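Local coordinates for crispr-associated protein Cas5, dvulg subtype (Xanthomonas oryzae pv. oryzae, PDB 3VZI), which probably cleaves CRISPR precursor RNA as a Cas5d endoribonuclease of the microbial CRISPR immune system, at residues K97-E100 with E101-Q105. Residues are numbered along the deposited sequence; the frame is centred on the assembly and turned at random.
Sequences KYVE and EDRQQ
The Arg103 side chain runs back along the helix and crosses that of Glu100, three residues earlier, at a slant. Its NH2 sits 3.4 Å from Glu100 CG, so the guanidinium meets the aliphatic part of the glutamate. The carboxylate and guanidinium planes are only 17° apart. Glu100 OE2 stays 4.7 Å from Arg103 NH2, too far for a salt bridge. The opposite charges may still attract weakly. Arg103 CG sits beside the backbone N (chi1 -77°), which sends the chain back along the helix. A bend at chi3 follows, and Val99 O lies near the plane of the guanidinium, at its edge. NE is 4.4 Å from Val99 CG1. The contact lies on helix 92-103, at the surface, its centre about 27 Å from the centre of this Cas5-family chain. Arg103 N bonds to Val99 O at 3.2 Å. Glu101 N bonds to Lys97 O at 2.8 Å. The Asp102 N-H is bifurcated, with weak bonds to Tyr98 O and Val99 O. Gln104 N reaches Glu100 O by another weak bond. The Asp102 carboxylate leads away from residues 97-100, and OD1 makes a salt bridge with Arg70. The side chains of Tyr98 and Glu101 both touch Leu78 in a loop.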
# COMPACT_ATOMS: atom_id res chain seq x y z
N LYS A 97 20.77 -21.49 -16.19
CA LYS A 97 20.14 -21.86 -14.94
C LYS A 97 20.34 -20.78 -13.86
O LYS A 97 19.42 -20.50 -13.13
CB LYS A 97 20.70 -23.20 -14.46
CG LYS A 97 19.69 -24.07 -13.71
CD LYS A 97 20.08 -25.54 -13.78
CE LYS A 97 20.31 -26.00 -15.22
NZ LYS A 97 21.04 -27.30 -15.28
N TYR A 98 21.54 -20.19 -13.79
CA TYR A 98 21.86 -19.13 -12.79
C TYR A 98 21.11 -17.84 -13.05
O TYR A 98 20.74 -17.13 -12.11
CB TYR A 98 23.37 -18.82 -12.76
CG TYR A 98 24.23 -19.88 -12.07
CD1 TYR A 98 25.51 -20.18 -12.54
CD2 TYR A 98 23.76 -20.57 -10.96
CE1 TYR A 98 26.29 -21.14 -11.92
CE2 TYR A 98 24.53 -21.54 -10.34
CZ TYR A 98 25.79 -21.81 -10.82
OH TYR A 98 26.54 -22.77 -10.18
N VAL A 99 20.92 -17.53 -14.34
CA VAL A 99 20.14 -16.38 -14.77
C VAL A 99 18.65 -16.60 -14.44
O VAL A 99 18.04 -15.76 -13.75
CB VAL A 99 20.37 -16.07 -16.27
CG1 VAL A 99 19.30 -15.11 -16.84
CG2 VAL A 99 21.76 -15.51 -16.49
N GLU A 100 18.09 -17.73 -14.87
CA GLU A 100 16.70 -18.05 -14.54
C GLU A 100 16.51 -18.04 -13.02
O GLU A 100 15.54 -17.44 -12.50
CB GLU A 100 16.26 -19.38 -15.16
CG GLU A 100 15.87 -19.27 -16.63
CD GLU A 100 16.22 -20.52 -17.46
OE1 GLU A 100 17.18 -21.27 -17.11
OE2 GLU A 100 15.54 -20.76 -18.48
N GLU A 101 17.46 -18.64 -12.31
CA GLU A 101 17.38 -18.70 -10.86
C GLU A 101 17.38 -17.32 -10.18
O GLU A 101 16.68 -17.14 -9.17
CB GLU A 101 18.47 -19.57 -10.25
CG GLU A 101 17.96 -20.35 -9.05
CD GLU A 101 18.99 -20.49 -7.94
OE1 GLU A 101 18.65 -20.20 -6.76
OE2 GLU A 101 20.14 -20.89 -8.27
N ASP A 102 18.15 -16.38 -10.74
CA ASP A 102 18.33 -15.04 -10.14
C ASP A 102 17.04 -14.23 -10.22
O ASP A 102 16.68 -13.51 -9.27
CB ASP A 102 19.48 -14.28 -10.82
CG ASP A 102 19.64 -12.86 -10.27
OD1 ASP A 102 20.32 -12.69 -9.24
OD2 ASP A 102 19.08 -11.93 -10.88
N ARG A 103 16.39 -14.36 -11.38
CA ARG A 103 15.06 -13.81 -11.65
C ARG A 103 13.99 -14.39 -10.74
O ARG A 103 12.97 -13.76 -10.52
CB ARG A 103 14.67 -14.06 -13.12
CG ARG A 103 15.35 -13.13 -14.12
CD ARG A 103 14.71 -13.24 -15.51
NE ARG A 103 14.99 -14.52 -16.16
CZ ARG A 103 14.17 -15.14 -17.02
NH1 ARG A 103 13.00 -14.60 -17.35
NH2 ARG A 103 14.53 -16.31 -17.55
N GLN A 104 14.24 -15.59 -10.21
CA GLN A 104 13.26 -16.30 -9.36
C GLN A 104 13.33 -15.88 -7.90
O GLN A 104 12.45 -16.21 -7.11
CB GLN A 104 13.44 -17.82 -9.47
CG GLN A 104 12.17 -18.54 -9.88
CD GLN A 104 11.96 -18.44 -11.38
OE1 GLN A 104 12.63 -19.14 -12.15
NE2 GLN A 104 11.05 -17.57 -11.79
N GLN A 105 14.40 -15.18 -7.55
CA GLN A 105 14.53 -14.53 -6.26
C GLN A 105 13.74 -13.23 -6.23
O GLN A 105 13.33 -12.77 -5.16
CB GLN A 105 16.00 -14.26 -5.99
CG GLN A 105 16.70 -15.43 -5.33
CD GLN A 105 18.06 -15.65 -5.91
OE1 GLN A 105 18.64 -16.73 -5.78
NE2 GLN A 105 18.59 -14.63 -6.58